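Local coordinates for protein T cell receptor gamma chain (Monodelphis domestica, PDB 7L15) that forms the gamma chain of a marsupial gamma mu T cell receptor, pairing with the mu chain in a heterodimer that probably recognises antigen, at residues F107-R112 / V156-W161. Residues are numbered along the deposited sequence; the frame is centred on the assembly and turned at random.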
# COMPACT_ATOMS: atom_id res chain seq x y z
N PHE B 107 -0.59 4.86 -13.39
CA PHE B 107 -1.49 5.37 -12.37
C PHE B 107 -0.72 6.05 -11.26
O PHE B 107 0.34 5.58 -10.84
CB PHE B 107 -2.33 4.24 -11.73
CG PHE B 107 -3.44 3.73 -12.60
CD1 PHE B 107 -3.16 2.97 -13.73
CD2 PHE B 107 -4.76 3.98 -12.26
CE1 PHE B 107 -4.19 2.49 -14.52
CE2 PHE B 107 -5.79 3.50 -13.03
CZ PHE B 107 -5.51 2.75 -14.17
N GLY B 108 -1.28 7.13 -10.75
CA GLY B 108 -0.82 7.67 -9.49
C GLY B 108 -1.08 6.72 -8.35
O GLY B 108 -1.82 5.73 -8.44
N GLU B 109 -0.47 7.05 -7.22
CA GLU B 109 -0.58 6.24 -6.02
C GLU B 109 -1.95 6.39 -5.35
O GLU B 109 -2.31 5.56 -4.52
CB GLU B 109 0.56 6.64 -5.06
CG GLU B 109 1.17 5.48 -4.28
CD GLU B 109 2.35 5.92 -3.43
OE1 GLU B 109 2.10 6.50 -2.34
OE2 GLU B 109 3.51 5.72 -3.85
N GLY B 110 -2.72 7.42 -5.67
CA GLY B 110 -4.06 7.56 -5.13
C GLY B 110 -4.17 8.42 -3.88
O GLY B 110 -3.28 8.40 -3.03
N THR B 111 -5.25 9.18 -3.77
CA THR B 111 -5.60 9.87 -2.55
C THR B 111 -6.89 9.28 -2.00
O THR B 111 -7.84 9.02 -2.76
CB THR B 111 -5.76 11.37 -2.79
OG1 THR B 111 -4.50 11.93 -3.18
CG2 THR B 111 -6.20 12.06 -1.52
N ARG B 112 -6.95 9.03 -0.70
CA ARG B 112 -8.14 8.44 -0.11
C ARG B 112 -9.09 9.54 0.35
O ARG B 112 -8.76 10.36 1.21
CB ARG B 112 -7.81 7.51 1.05
CG ARG B 112 -9.08 6.90 1.68
CD ARG B 112 -8.79 5.87 2.79
NE ARG B 112 -8.39 4.58 2.24
CZ ARG B 112 -9.25 3.67 1.78
NH1 ARG B 112 -10.56 3.92 1.78
NH2 ARG B 112 -8.80 2.51 1.30
N VAL B 156 -4.79 6.92 7.90
CA VAL B 156 -4.03 6.84 6.66
C VAL B 156 -2.69 7.51 6.91
O VAL B 156 -2.64 8.64 7.41
CB VAL B 156 -4.77 7.52 5.49
CG1 VAL B 156 -3.97 7.39 4.22
CG2 VAL B 156 -6.16 6.94 5.29
N VAL B 157 -1.60 6.83 6.55
CA VAL B 157 -0.27 7.37 6.78
C VAL B 157 0.68 6.63 5.86
O VAL B 157 0.43 5.49 5.47
CB VAL B 157 0.13 7.24 8.28
CG1 VAL B 157 0.40 5.78 8.63
CG2 VAL B 157 1.34 8.13 8.62
N LYS B 158 1.77 7.30 5.49
CA LYS B 158 2.79 6.77 4.61
C LYS B 158 4.14 7.06 5.24
O LYS B 158 4.40 8.19 5.65
CB LYS B 158 2.68 7.40 3.22
CG LYS B 158 3.76 7.01 2.23
CD LYS B 158 3.49 7.61 0.84
CE LYS B 158 4.55 7.21 -0.20
NZ LYS B 158 4.37 7.96 -1.48
N THR B 159 4.97 6.03 5.38
CA THR B 159 6.27 6.14 6.04
C THR B 159 7.31 5.43 5.20
O THR B 159 7.01 4.43 4.53
CB THR B 159 6.26 5.55 7.45
OG1 THR B 159 6.12 4.13 7.37
CG2 THR B 159 5.13 6.10 8.28
N TYR B 160 8.54 5.94 5.22
CA TYR B 160 9.62 5.31 4.47
C TYR B 160 10.97 5.71 5.08
O TYR B 160 11.11 6.76 5.70
CB TYR B 160 9.55 5.63 2.96
CG TYR B 160 9.15 7.06 2.58
CD1 TYR B 160 7.84 7.49 2.73
CD2 TYR B 160 10.07 7.95 2.02
CE1 TYR B 160 7.45 8.78 2.38
CE2 TYR B 160 9.69 9.25 1.65
CZ TYR B 160 8.37 9.66 1.84
OH TYR B 160 7.93 10.93 1.51
N TRP B 161 11.94 4.83 4.89
CA TRP B 161 13.30 5.01 5.36
C TRP B 161 14.22 5.12 4.15
O TRP B 161 14.11 4.33 3.21
CB TRP B 161 13.75 3.83 6.23
CG TRP B 161 12.82 3.52 7.37
CD1 TRP B 161 11.55 3.01 7.28
CD2 TRP B 161 13.09 3.70 8.76
NE1 TRP B 161 11.01 2.86 8.54
CE2 TRP B 161 11.94 3.27 9.47
CE3 TRP B 161 14.19 4.17 9.49
CZ2 TRP B 161 11.86 3.31 10.86
CZ3 TRP B 161 14.11 4.20 10.89
CH2 TRP B 161 12.95 3.78 11.55
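Lys158 of the constant domain and Glu109 of the variable domain reach toward each other from opposite directions and meet in a salt bridge. Lys158 NZ donates a hydrogen bond of 2.8 Å to Glu109 OE1, arriving on the syn side of that oxygen and 17° out of the carboxylate plane. The second oxygen, Glu109 OE2, lies farther from Lys158 NZ, at 3.4 Å, which makes the grip one-sided. The lysine is stretched out along its whole length, with CG anti to the backbone N (chi1 175°), and the glutamate is extended as far as its carboxylate. These long arms span a gap in which the CA atoms of Glu109 and Lys158 stand 11.2 Å apart. The other touch is apolar: Arg112 CD rests 3.8 Å from Val156 CG2, and the two side chains slant across each other.

Behind the acid, the loop carrying Glu109 is fixed by its glycine neighbours: Gly110 N bonds to Gln8 OE1 and Gly108 O accepts from His96 ND1. Glu109 also packs on Gly56 of the T cell receptor mu chain, which places the salt bridge near the subunit interface. Lys158 is anchored through backbone pairing with Gln206 in the neighbouring strand, while Val156 leans on Ile11 as well as on the arginine.

Residues 107-110, at the break in strand 104-116, form the J-segment FGXG motif of T cell receptor V domains, whose variable position, Glu109, reaches Lys158 of the strand 158-163 in the C1-set domain. With just 146 Å² buried, both sides summed, and no touching residue fully buried, the segments 107-112 and 156-161 meet through one ion pair and one aliphatic contact. A partly exposed ion pair of this kind, between two long side chains at the surface, probably contributes modestly to holding the variable and constant domains together.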